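Local coordinates for protein 3-phosphoshikimate 1-carboxyvinyltransferase (Streptomyces sviceus, PDB 7M0O) that probably transfers the enolpyruvyl group of phosphoenolpyruvate to the 5-hydroxyl of shikimate-3-phosphate, the sixth step of the pathway to chorismate, at residues Y48-T53 and W57-R62; A329-L334 and V341-D346; L119-R124 and A139-G144; A266-G271 and T275-T280. All blocks are in the same frame, centred on the assembly; numbering follows the deposited sequence. Where two conformers were deposited one is given.

Contact 1. Residues Y48-T53 and W57-R62; sequences YRVGRT and WQVDGR
Arg-52 lays its aliphatic chain flat over the indole of Trp-57, and here the packing is tightest. Arg-52 CD sits 3.4 Å from Trp-57 CE2, a CH-pi contact over the middle of the ring system. A bend at chi3 (-66°) then carries the guanidinium over the six-membered ring in a cation-pi contact, its plane turned 80° from the indole; Glu-37, on helix 34-45, takes Arg-52 NH1 in a salt bridge. Val-50 and Val-59 share this face more loosely, CG2 to CG2 at 4.5 Å. At the far end Arg-62 CD makes a CH-pi contact over one face of the Tyr-48 ring, 4.0 Å from its centroid.

The other face is the solvent side. There Arg-49 NH1 meets Asp-60 OD2 at 2.6 Å, a salt bridge whose hydrogen bond is weak, bent to 132°. Water 2 bridges Arg-49 N and Asp-60 O. Between the faces the backbones pair through Gly-51 and Gln-58: Gly-51 N to Gln-58 O is 2.8 Å, and the return bond from Gln-58 N to Gly-51 O is 2.6 Å. This is an antiparallel beta hairpin, with strand 50-52 at the margin of a mixed sheet and helices 8-20 and 34-45 packed on the Trp-57 face.

Contact 2. Residues A329-L334 and V341-D346; sequences ACAENL and VATGPD
Ala-331 and Leu-334, one turn apart on helix 326-336, rest on the strand that follows it, 340-344. This is helix-on-sheet packing in an alpha/beta unit of the EPSP synthase fold: the chain leaves the helix, turns back through a short loop and enters an outermost strand of a mixed four-stranded sheet. The two short segments run nearly antiparallel, at 163°, with their axes 8.8 Å apart.

Going along the helix, Ala-329 and Cys-330 come first and pack on Ile-368 of helix 366-375, which places that helix beside this one. Ala-331 is the first residue to meet the strand. Its small CB points at the sheet and serves two neighbours, lying 3.8 Å from Val-341 CG1 and 3.9 Å from Thr-343 CG2. It is thus the methyl of Thr-343, not its hydroxyl, that touches the helix.

Leu-334 closes the contact, crossing Val-341 at about a right angle. Leu-334 CD1 comes within 4.1 Å of Val-341 CG2, and the leucine also touches Ile-350 on the next strand, 347-351. From that same strand Ile-348 packs on both Val-341 and Thr-343. No hydrogen bond joins the two segments; just past Leu-334, Arg-335 NH2 donates to Val-341 O. Val-341 straddles the two helix residues with its methyls: CG1, anti to the backbone N (chi1 -179°), goes to Ala-331, and Val-341 CG2 lies 3.7 Å from Leu-334 CB.

Contact 3. Residues L119-R124 and A139-G144; sequences LGVDLR and AGVEGG
Leu-119 O reaches the segment 139-144 through two waters and no direct hydrogen bond. Water 5 donates to Leu-119 O at 2.6 Å and accepts from Gly-143 N at 3.0 Å. Water 6 gives the same carbonyl a second bond, 3.0 Å from Leu-119 O, and accepts from Glu-142 N, 2.9 Å from the water. One carbonyl oxygen is thus gripped twice, and the two waters it holds accept from two successive amides of the loop.

Beneath the waters the contact is apolar. Val-141 spreads its two methyls along the first segment. Val-141 CG1 lies 4.1 Å from Leu-119 CB, and Val-141 CG2 meets Val-121 CG2 at 3.8 Å. Leu-119 also sets CD2 against Gly-143 O at 4.0 Å.

The first segment begins where helix 110-118 ends in a Schellman motif. Gly-120, with positive phi, is its C-prime residue, and Val-121 N returns to Leu-116 O. The chain then passes through an inverse gamma turn centred on Asp-122 into strand 122-125, an outermost strand of a mixed sheet; its antiparallel neighbour, 134-139, leads directly into the loop that Val-141 occupies. That loop goes on to strand 144-147 of a different sheet, so the contact lies at the junction of two sheets. Arg-168 ties the loop down as well, by a salt bridge to Glu-142. On the other segment, a potassium ion bound by Arg-117 and Asp-118 lies about 6 Å from the side chain of Leu-119.

Contact 4. Residues A266-G271 and T275-T280; sequences AEVSVG and TTVRGT
Glu-267 and Arg-278 face each other near the open end of an antiparallel beta hairpin, strands 267-270 and 274-278, whose short segments run at 177° to one another. Strand 267-270 is an outermost strand of a three-stranded antiparallel sheet, and 274-278 is its middle strand, bonded on the other side to 240-244.

The backbone bonds come in two reciprocal pairs. Glu-267 and Arg-278 exchange N-H and carbonyl, as do Ser-269 and Thr-276; in the latter pair Ser-269 N to Thr-276 O is 2.8 Å and almost straight, at 176°. The non-hydrogen-bonded pair Val-268 with Val-277 lies between them, and Val-270 with Thr-275 beyond, next to the turn. CA-H...O contacts supplement the backbone bonds, for instance Thr-275 CA to Ser-269 O at 3.3 Å.

Most apolar contacts lie on the face carrying the valines. Val-268 CG2 and Val-277 CG2 meet side by side at 4.0 Å, as do Val-270 CG2 and Thr-275 CG2, also at 4.0 Å; the Thr-275 hydroxyl is bonded to Leu-246 O. Val-258 of helix 257-263 touches all three valines, and Phe-230 of helix 223-235 covers Thr-275 and Val-277, so this face turns into the domain interior. Past the strand end, the methyl Thr-280 CG2 lies against Glu-267 CG at 3.7 Å.

Charge and polar groups take the other face. Thr-276 OG1 bonds to Thr-242 on the neighbouring strand. Arg-278 runs out extended and then turns about its CG-CD bond (chi3 -59°) to face the glutamate: Arg-278 NH1 meets Glu-267 OE1 at 2.8 Å, in the guanidinium plane and nearly along the C-O axis of that oxygen.

Overall arrangement
From the N terminus, contact 1 comes first and closes a short hairpin loop over residues 54-56. Contact 3 follows, closing a longer loop that holds the pair of strands 122-125 and 134-139. Contact 4 is again a tight hairpin, turning at 272-274, and contact 2 closes the connection from helix 326-336 to strand 340-344. All four stand in series; none nests in or crosses another. Contacts 1 and 3, with centres about 26 Å apart, belong to one lobe of the two-domain EPSP synthase fold, and contacts 2 and 4, about 28 Å apart, to the other. The widest separation, about 51 Å between centres, is that of contacts 2 and 3, on opposite sides of the chain's centre.

Contact 1. Residues Y48-T53 and W57-R62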
loop_
_atom_site.group_PDB
_atom_site.type_symbol
_atom_site.label_atom_id
_atom_site.label_comp_id
_atom_site.label_asym_id
_atom_site.label_seq_id
_atom_site.Cartn_x
_atom_site.Cartn_y
_atom_site.Cartn_z
ATOM N N TYR A 48 6.727 -19.529 15.398
ATOM C CA TYR A 48 5.846 -19.864 14.293
ATOM C C TYR A 48 6.623 -20.598 13.204
ATOM O O TYR A 48 7.814 -20.363 12.993
ATOM C CB TYR A 48 5.212 -18.604 13.692
ATOM C CG TYR A 48 4.316 -17.771 14.600
ATOM C CD1 TYR A 48 4.850 -16.985 15.615
ATOM C CD2 TYR A 48 2.947 -17.714 14.386
ATOM C CE1 TYR A 48 4.046 -16.195 16.425
ATOM C CE2 TYR A 48 2.124 -16.928 15.195
ATOM C CZ TYR A 48 2.684 -16.170 16.215
ATOM O OH TYR A 48 1.902 -15.372 17.024
ATOM N N ARG A 49 5.931 -21.498 12.513
ATOM C CA ARG A 49 6.503 -22.212 11.377
ATOM C C ARG A 49 6.219 -21.417 10.112
ATOM O O ARG A 49 5.053 -21.204 9.766
ATOM C CB ARG A 49 5.906 -23.609 11.252
ATOM C CG ARG A 49 6.164 -24.524 12.438
ATOM C CD ARG A 49 5.674 -25.928 12.116
ATOM N NE ARG A 49 6.268 -26.431 10.871
ATOM C CZ ARG A 49 5.602 -26.615 9.727
ATOM N NH1 ARG A 49 4.306 -26.344 9.652
ATOM N NH2 ARG A 49 6.234 -27.085 8.654
ATOM N N VAL A 50 7.274 -20.999 9.416
ATOM C CA VAL A 50 7.165 -20.200 8.200
ATOM C C VAL A 50 7.972 -20.892 7.112
ATOM O O VAL A 50 9.196 -21.017 7.230
ATOM C CB VAL A 50 7.662 -18.758 8.408
ATOM C CG1 VAL A 50 7.608 -17.970 7.093
ATOM C CG2 VAL A 50 6.846 -18.060 9.513
ATOM N N GLY A 51 7.297 -21.328 6.059
ATOM C CA GLY A 51 7.940 -21.948 4.899
ATOM C C GLY A 51 7.771 -21.065 3.686
ATOM O O GLY A 51 6.722 -20.436 3.501
ATOM N N ARG A 52 8.813 -20.981 2.858
ATOM C CA ARG A 52 8.776 -20.044 1.749
ATOM C C ARG A 52 9.329 -20.678 0.480
ATOM O O ARG A 52 10.212 -21.542 0.522
ATOM C CB ARG A 52 9.544 -18.759 2.084
ATOM C CG ARG A 52 8.914 -17.963 3.247
ATOM C CD ARG A 52 9.623 -16.648 3.491
ATOM N NE ARG A 52 10.990 -16.843 3.971
ATOM C CZ ARG A 52 11.863 -15.855 4.138
ATOM N NH1 ARG A 52 11.510 -14.609 3.861
ATOM N NH2 ARG A 52 13.092 -16.115 4.571
ATOM N N THR A 53 8.761 -20.246 -0.658
ATOM C CA THR A 53 9.265 -20.514 -2.004
ATOM C C THR A 53 9.442 -19.156 -2.675
ATOM O O THR A 53 9.095 -18.126 -2.079
ATOM C CB THR A 53 8.320 -21.408 -2.825
ATOM O OG1 THR A 53 7.113 -20.702 -3.162
ATOM C CG2 THR A 53 7.978 -22.693 -2.091
ATOM N N TRP A 57 4.470 -17.957 0.489
ATOM C CA TRP A 57 4.854 -18.165 1.882
ATOM C C TRP A 57 3.768 -18.972 2.579
ATOM O O TRP A 57 2.570 -18.750 2.355
ATOM C CB TRP A 57 5.060 -16.843 2.629
ATOM C CG TRP A 57 6.194 -16.004 2.111
ATOM C CD1 TRP A 57 6.878 -16.169 0.935
ATOM C CD2 TRP A 57 6.746 -14.839 2.734
ATOM N NE1 TRP A 57 7.833 -15.188 0.802
ATOM C CE2 TRP A 57 7.769 -14.357 1.895
ATOM C CE3 TRP A 57 6.480 -14.163 3.928
ATOM C CZ2 TRP A 57 8.531 -13.233 2.216
ATOM C CZ3 TRP A 57 7.232 -13.046 4.240
ATOM C CH2 TRP A 57 8.244 -12.593 3.389
ATOM N N GLN A 58 4.190 -19.902 3.429
ATOM C CA GLN A 58 3.295 -20.794 4.152
ATOM C C GLN A 58 3.473 -20.556 5.646
ATOM O O GLN A 58 4.600 -20.611 6.150
ATOM C CB GLN A 58 3.622 -22.239 3.791
ATOM C CG GLN A 58 2.610 -23.252 4.183
ATOM C CD GLN A 58 2.489 -24.334 3.140
ATOM O OE1 GLN A 58 1.898 -24.128 2.084
ATOM N NE2 GLN A 58 3.080 -25.488 3.415
ATOM N N VAL A 59 2.377 -20.259 6.355
ATOM C CA VAL A 59 2.442 -19.935 7.784
ATOM C C VAL A 59 1.450 -20.812 8.536
ATOM O O VAL A 59 0.254 -20.794 8.234
ATOM C CB VAL A 59 2.144 -18.451 8.066
ATOM C CG1 VAL A 59 2.320 -18.140 9.563
ATOM C CG2 VAL A 59 3.023 -17.526 7.200
ATOM N N ASP A 60 1.940 -21.561 9.524
ATOM C CA ASP A 60 1.067 -22.301 10.435
ATOM C C ASP A 60 0.522 -21.327 11.467
ATOM O O ASP A 60 1.279 -20.817 12.302
ATOM C CB ASP A 60 1.831 -23.423 11.126
ATOM C CG ASP A 60 1.991 -24.636 10.258
ATOM O OD1 ASP A 60 2.080 -24.478 9.020
ATOM O OD2 ASP A 60 2.041 -25.750 10.820
ATOM N N GLY A 61 -0.779 -21.058 11.419
ATOM C CA GLY A 61 -1.341 -20.062 12.313
ATOM C C GLY A 61 -1.327 -20.532 13.756
ATOM O O GLY A 61 -1.394 -21.726 14.045
ATOM N N ARG A 62 -1.229 -19.570 14.671
ATOM C CA ARG A 62 -1.244 -19.837 16.109
ATOM C C ARG A 62 -2.312 -18.963 16.744
ATOM O O ARG A 62 -2.052 -17.810 17.119
ATOM C CB ARG A 62 0.127 -19.611 16.743
ATOM C CG ARG A 62 1.202 -20.515 16.160
ATOM C CD ARG A 62 2.487 -20.467 16.968
ATOM N NE ARG A 62 2.256 -20.950 18.334
ATOM C CZ ARG A 62 2.267 -22.237 18.684
ATOM N NH1 ARG A 62 2.527 -23.186 17.783
ATOM N NH2 ARG A 62 2.026 -22.578 19.938
HETATM O O HOH W 1 -0.654 -15.371 16.608
HETATM O O HOH W 2 3.224 -21.834 13.587
HETATM O O HOH W 3 4.433 -23.454 7.633
HETATM O O HOH W 4 8.179 -15.416 -1.864
#

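Contact 2. Residues A329-L334 and V341-D346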
loop_
_atom_site.group_PDB
_atom_site.type_symbol
_atom_site.label_atom_id
_atom_site.label_comp_id
_atom_site.label_asym_id
_atom_site.label_seq_id
_atom_site.Cartn_x
_atom_site.Cartn_y
_atom_site.Cartn_z
ATOM N N ALA A 329 3.475 20.621 -9.827
ATOM C CA ALA A 329 4.639 19.938 -10.386
ATOM C C ALA A 329 4.338 19.364 -11.765
ATOM O O ALA A 329 5.178 19.433 -12.668
ATOM C CB ALA A 329 5.109 18.832 -9.442
ATOM N N CYS A 330 3.138 18.812 -11.952
ATOM C CA CYS A 330 2.738 18.354 -13.276
ATOM C C CYS A 330 2.669 19.508 -14.269
ATOM O O CYS A 330 3.148 19.394 -15.403
ATOM C CB CYS A 330 1.397 17.618 -13.190
ATOM S SG CYS A 330 1.561 15.933 -12.543
ATOM N N ALA A 331 2.051 20.621 -13.864
ATOM C CA ALA A 331 1.954 21.770 -14.753
ATOM C C ALA A 331 3.335 22.317 -15.096
ATOM O O ALA A 331 3.622 22.636 -16.256
ATOM C CB ALA A 331 1.092 22.859 -14.115
ATOM N N GLU A 332 4.201 22.443 -14.097
ATOM C CA GLU A 332 5.513 23.019 -14.358
ATOM C C GLU A 332 6.296 22.161 -15.344
ATOM O O GLU A 332 6.935 22.682 -16.262
ATOM C CB GLU A 332 6.286 23.187 -13.051
ATOM C CG GLU A 332 7.610 23.916 -13.228
ATOM C CD GLU A 332 8.473 23.893 -11.977
ATOM O OE1 GLU A 332 8.043 23.332 -10.942
ATOM O OE2 GLU A 332 9.592 24.446 -12.038
ATOM N N ASN A 333 6.241 20.839 -15.184
ATOM C CA ASN A 333 7.031 19.969 -16.049
ATOM C C ASN A 333 6.424 19.877 -17.445
ATOM O O ASN A 333 7.153 19.835 -18.442
ATOM C CB ASN A 333 7.168 18.598 -15.391
ATOM C CG ASN A 333 8.262 18.586 -14.325
ATOM O OD1 ASN A 333 9.441 18.827 -14.627
ATOM N ND2 ASN A 333 7.880 18.346 -13.079
ATOM N N LEU A 334 5.089 19.882 -17.541
ATOM C CA LEU A 334 4.437 19.867 -18.847
ATOM C C LEU A 334 4.759 21.139 -19.619
ATOM O O LEU A 334 4.995 21.099 -20.836
ATOM C CB LEU A 334 2.927 19.701 -18.674
ATOM C CG LEU A 334 2.435 18.268 -18.484
ATOM C CD1 LEU A 334 0.979 18.233 -17.965
ATOM C CD2 LEU A 334 2.579 17.487 -19.778
ATOM N N VAL A 341 -0.798 24.508 -20.365
ATOM C CA VAL A 341 -1.503 24.001 -19.190
ATOM C C VAL A 341 -2.180 25.167 -18.476
ATOM O O VAL A 341 -1.592 26.243 -18.325
ATOM C CB VAL A 341 -0.539 23.274 -18.219
ATOM C CG1 VAL A 341 -1.297 22.733 -17.004
ATOM C CG2 VAL A 341 0.206 22.159 -18.918
ATOM N N ALA A 342 -3.421 24.954 -18.041
ATOM C CA ALA A 342 -4.136 25.874 -17.160
ATOM C C ALA A 342 -4.410 25.157 -15.842
ATOM O O ALA A 342 -4.560 23.934 -15.818
ATOM C CB ALA A 342 -5.448 26.342 -17.789
ATOM N N THR A 343 -4.454 25.907 -14.737
ATOM C CA THR A 343 -4.765 25.289 -13.452
ATOM C C THR A 343 -5.738 26.153 -12.662
ATOM O O THR A 343 -5.868 27.364 -12.885
ATOM C CB THR A 343 -3.516 25.023 -12.590
ATOM O OG1 THR A 343 -2.922 26.265 -12.180
ATOM C CG2 THR A 343 -2.476 24.161 -13.327
ATOM N N GLY A 344 -6.426 25.500 -11.727
ATOM C CA GLY A 344 -7.264 26.171 -10.769
ATOM C C GLY A 344 -7.078 25.562 -9.399
ATOM O O GLY A 344 -6.206 24.708 -9.176
ATOM N N PRO A 345 -7.898 25.988 -8.442
ATOM C CA PRO A 345 -7.710 25.503 -7.066
ATOM C C PRO A 345 -7.621 23.996 -6.957
ATOM O O PRO A 345 -6.794 23.489 -6.189
ATOM C CB PRO A 345 -8.939 26.055 -6.335
ATOM C CG PRO A 345 -9.260 27.293 -7.071
ATOM C CD PRO A 345 -8.927 27.039 -8.530
ATOM N N ASP A 346 -8.428 23.263 -7.728
ATOM C CA ASP A 346 -8.482 21.816 -7.573
ATOM C C ASP A 346 -8.578 21.102 -8.911
ATOM O O ASP A 346 -9.174 20.017 -8.995
ATOM C CB ASP A 346 -9.657 21.403 -6.682
ATOM C CG ASP A 346 -11.017 21.792 -7.259
ATOM O OD1 ASP A 346 -11.089 22.518 -8.274
ATOM O OD2 ASP A 346 -12.042 21.371 -6.675
#

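Contact 3. Residues L119-R124 and A139-G144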
loop_
_atom_site.group_PDB
_atom_site.type_symbol
_atom_site.label_atom_id
_atom_site.label_comp_id
_atom_site.label_asym_id
_atom_site.label_seq_id
_atom_site.Cartn_x
_atom_site.Cartn_y
_atom_site.Cartn_z
ATOM N N LEU A 119 -6.150 -1.586 27.220
ATOM C CA LEU A 119 -6.740 -2.920 27.118
ATOM C C LEU A 119 -6.140 -3.943 28.091
ATOM O O LEU A 119 -6.479 -5.134 28.008
ATOM C CB LEU A 119 -6.593 -3.451 25.693
ATOM C CG LEU A 119 -7.529 -2.784 24.685
ATOM C CD1 LEU A 119 -7.141 -3.147 23.259
ATOM C CD2 LEU A 119 -8.961 -3.209 24.993
ATOM N N GLY A 120 -5.267 -3.524 28.991
ATOM C CA GLY A 120 -4.800 -4.401 30.047
ATOM C C GLY A 120 -3.499 -5.118 29.778
ATOM O O GLY A 120 -3.132 -6.006 30.558
ATOM N N VAL A 121 -2.796 -4.781 28.702
ATOM C CA VAL A 121 -1.526 -5.425 28.402
ATOM C C VAL A 121 -0.442 -4.833 29.294
ATOM O O VAL A 121 -0.348 -3.610 29.463
ATOM C CB VAL A 121 -1.168 -5.270 26.913
ATOM C CG1 VAL A 121 0.200 -5.899 26.628
ATOM C CG2 VAL A 121 -2.242 -5.934 26.039
ATOM N N ASP A 122 0.366 -5.708 29.880
ATOM C CA ASP A 122 1.559 -5.297 30.617
ATOM C C ASP A 122 2.643 -5.043 29.584
ATOM O O ASP A 122 3.403 -5.937 29.224
ATOM C CB ASP A 122 1.989 -6.375 31.607
ATOM C CG ASP A 122 3.208 -5.974 32.424
ATOM O OD1 ASP A 122 3.922 -5.014 32.052
ATOM O OD2 ASP A 122 3.461 -6.638 33.453
ATOM N N LEU A 123 2.692 -3.816 29.080
ATOM C CA LEU A 123 3.713 -3.368 28.143
ATOM C C LEU A 123 4.505 -2.255 28.813
ATOM O O LEU A 123 3.925 -1.336 29.407
ATOM C CB LEU A 123 3.079 -2.875 26.825
ATOM C CG LEU A 123 3.960 -2.426 25.661
ATOM C CD1 LEU A 123 3.146 -2.544 24.395
ATOM C CD2 LEU A 123 4.419 -0.968 25.870
ATOM N N ARG A 124 5.825 -2.327 28.704
ATOM C CA ARG A 124 6.710 -1.357 29.320
ATOM C C ARG A 124 7.717 -0.866 28.292
ATOM O O ARG A 124 8.397 -1.668 27.646
ATOM C CB ARG A 124 7.429 -1.966 30.533
ATOM C CG ARG A 124 6.463 -2.482 31.578
ATOM C CD ARG A 124 7.167 -3.122 32.759
ATOM N NE ARG A 124 6.312 -4.101 33.429
ATOM C CZ ARG A 124 6.721 -4.865 34.437
ATOM N NH1 ARG A 124 7.967 -4.752 34.888
ATOM N NH2 ARG A 124 5.898 -5.744 34.991
ATOM N N ALA A 139 -0.444 -11.972 28.495
ATOM C CA ALA A 139 -1.362 -12.960 29.058
ATOM C C ALA A 139 -2.717 -12.862 28.360
ATOM O O ALA A 139 -3.772 -12.930 29.000
ATOM C CB ALA A 139 -1.520 -12.775 30.568
ATOM N N GLY A 140 -2.702 -12.698 27.038
ATOM C CA GLY A 140 -3.912 -12.469 26.275
ATOM C C GLY A 140 -4.520 -11.095 26.474
ATOM O O GLY A 140 -4.057 -10.317 27.324
ATOM N N VAL A 141 -5.556 -10.789 25.690
ATOM C CA VAL A 141 -6.284 -9.525 25.766
ATOM C C VAL A 141 -7.759 -9.838 25.964
ATOM O O VAL A 141 -8.356 -10.553 25.150
ATOM C CB VAL A 141 -6.073 -8.677 24.501
ATOM C CG1 VAL A 141 -6.904 -7.419 24.586
ATOM C CG2 VAL A 141 -4.587 -8.357 24.319
ATOM N N GLU A 142 -8.345 -9.303 27.041
ATOM C CA GLU A 142 -9.747 -9.578 27.344
ATOM C C GLU A 142 -10.660 -9.013 26.268
ATOM O O GLU A 142 -11.538 -9.714 25.752
ATOM C CB GLU A 142 -10.111 -8.997 28.705
ATOM C CG GLU A 142 -11.526 -9.371 29.165
ATOM C CD GLU A 142 -11.695 -10.879 29.391
ATOM O OE1 GLU A 142 -10.707 -11.562 29.733
ATOM O OE2 GLU A 142 -12.828 -11.386 29.234
ATOM N N GLY A 143 -10.470 -7.750 25.920
ATOM C CA GLY A 143 -11.287 -7.087 24.930
ATOM C C GLY A 143 -12.163 -5.999 25.518
ATOM O O GLY A 143 -11.909 -5.459 26.596
ATOM N N GLY A 144 -13.219 -5.673 24.782
ATOM C CA GLY A 144 -14.108 -4.595 25.182
ATOM C C GLY A 144 -13.825 -3.268 24.504
ATOM O O GLY A 144 -13.273 -3.239 23.400
HETATM O O HOH W 5 -8.891 -5.735 27.433
HETATM O O HOH W 6 -6.561 -8.006 28.954
#

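Contact 4. Residues A266-G271 and T275-T280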
loop_
_atom_site.group_PDB
_atom_site.type_symbol
_atom_site.label_atom_id
_atom_site.label_comp_id
_atom_site.label_asym_id
_atom_site.label_seq_id
_atom_site.Cartn_x
_atom_site.Cartn_y
_atom_site.Cartn_z
ATOM N N ALA A 266 -8.668 3.146 -25.100
ATOM C CA ALA A 266 -7.888 1.923 -24.970
ATOM C C ALA A 266 -8.828 0.736 -24.812
ATOM O O ALA A 266 -9.968 0.881 -24.369
ATOM C CB ALA A 266 -6.939 2.016 -23.768
ATOM N N GLU A 267 -8.348 -0.455 -25.198
ATOM C CA GLU A 267 -9.077 -1.701 -24.962
ATOM C C GLU A 267 -8.687 -2.210 -23.576
ATOM O O GLU A 267 -7.524 -2.554 -23.337
ATOM C CB GLU A 267 -8.758 -2.736 -26.043
ATOM C CG GLU A 267 -9.540 -2.542 -27.336
ATOM C CD GLU A 267 -9.022 -3.398 -28.489
ATOM O OE1 GLU A 267 -8.134 -4.250 -28.268
ATOM O OE2 GLU A 267 -9.503 -3.206 -29.626
ATOM N N VAL A 268 -9.642 -2.201 -22.646
ATOM C CA VAL A 268 -9.378 -2.557 -21.260
ATOM C C VAL A 268 -10.245 -3.743 -20.884
ATOM O O VAL A 268 -11.479 -3.659 -20.945
ATOM C CB VAL A 268 -9.651 -1.389 -20.308
ATOM C CG1 VAL A 268 -9.455 -1.839 -18.853
ATOM C CG2 VAL A 268 -8.739 -0.228 -20.660
ATOM N N SER A 269 -9.606 -4.829 -20.449
ATOM C CA SER A 269 -10.316 -6.028 -20.009
ATOM C C SER A 269 -9.920 -6.316 -18.567
ATOM O O SER A 269 -8.771 -6.676 -18.287
ATOM C CB SER A 269 -10.016 -7.227 -20.911
ATOM O OG SER A 269 -10.825 -8.339 -20.545
ATOM N N VAL A 270 -10.869 -6.147 -17.651
ATOM C CA VAL A 270 -10.658 -6.462 -16.245
ATOM C C VAL A 270 -11.261 -7.844 -16.019
ATOM O O VAL A 270 -12.485 -8.003 -15.960
ATOM C CB VAL A 270 -11.275 -5.406 -15.323
ATOM C CG1 VAL A 270 -11.053 -5.804 -13.867
ATOM C CG2 VAL A 270 -10.658 -4.048 -15.604
ATOM N N GLY A 271 -10.397 -8.857 -15.930
ATOM C CA GLY A 271 -10.834 -10.221 -15.723
ATOM C C GLY A 271 -10.977 -10.526 -14.243
ATOM O O GLY A 271 -10.697 -9.695 -13.383
ATOM N N THR A 275 -5.832 -8.131 -15.402
ATOM C CA THR A 275 -6.312 -6.986 -16.174
ATOM C C THR A 275 -5.386 -6.753 -17.350
ATOM O O THR A 275 -4.172 -6.648 -17.165
ATOM C CB THR A 275 -6.379 -5.704 -15.320
ATOM O OG1 THR A 275 -7.433 -5.834 -14.367
ATOM C CG2 THR A 275 -6.703 -4.464 -16.184
ATOM N N THR A 276 -5.961 -6.624 -18.547
ATOM C CA THR A 276 -5.196 -6.375 -19.763
ATOM C C THR A 276 -5.588 -5.022 -20.347
ATOM O O THR A 276 -6.780 -4.736 -20.492
ATOM C CB THR A 276 -5.449 -7.480 -20.800
ATOM O OG1 THR A 276 -5.095 -8.759 -20.245
ATOM C CG2 THR A 276 -4.619 -7.225 -22.048
ATOM N N VAL A 277 -4.591 -4.190 -20.680
ATOM C CA VAL A 277 -4.814 -2.936 -21.397
ATOM C C VAL A 277 -4.098 -3.028 -22.738
ATOM O O VAL A 277 -2.943 -3.451 -22.797
ATOM C CB VAL A 277 -4.318 -1.725 -20.586
ATOM C CG1 VAL A 277 -4.365 -0.463 -21.438
ATOM C CG2 VAL A 277 -5.195 -1.565 -19.345
ATOM N N ARG A 278 -4.795 -2.668 -23.815
ATOM C CA ARG A 278 -4.222 -2.702 -25.157
ATOM C C ARG A 278 -4.424 -1.345 -25.815
ATOM O O ARG A 278 -5.553 -0.849 -25.870
ATOM C CB ARG A 278 -4.869 -3.806 -26.009
ATOM C CG ARG A 278 -4.287 -3.923 -27.409
ATOM C CD ARG A 278 -4.988 -5.020 -28.221
ATOM N NE ARG A 278 -4.868 -6.322 -27.576
ATOM C CZ ARG A 278 -5.847 -6.921 -26.909
ATOM N NH1 ARG A 278 -7.036 -6.334 -26.791
ATOM N NH2 ARG A 278 -5.634 -8.107 -26.351
ATOM N N GLY A 279 -3.337 -0.762 -26.323
ATOM C CA GLY A 279 -3.442 0.496 -27.058
ATOM C C GLY A 279 -4.085 0.299 -28.425
ATOM O O GLY A 279 -3.822 -0.678 -29.129
ATOM N N THR A 280 -4.941 1.247 -28.802
ATOM C CA THR A 280 -5.665 1.182 -30.068
ATOM C C THR A 280 -5.240 2.277 -31.030
ATOM O O THR A 280 -5.694 2.277 -32.178
ATOM C CB THR A 280 -7.175 1.273 -29.836
ATOM O OG1 THR A 280 -7.511 2.573 -29.349
ATOM C CG2 THR A 280 -7.620 0.223 -28.833
#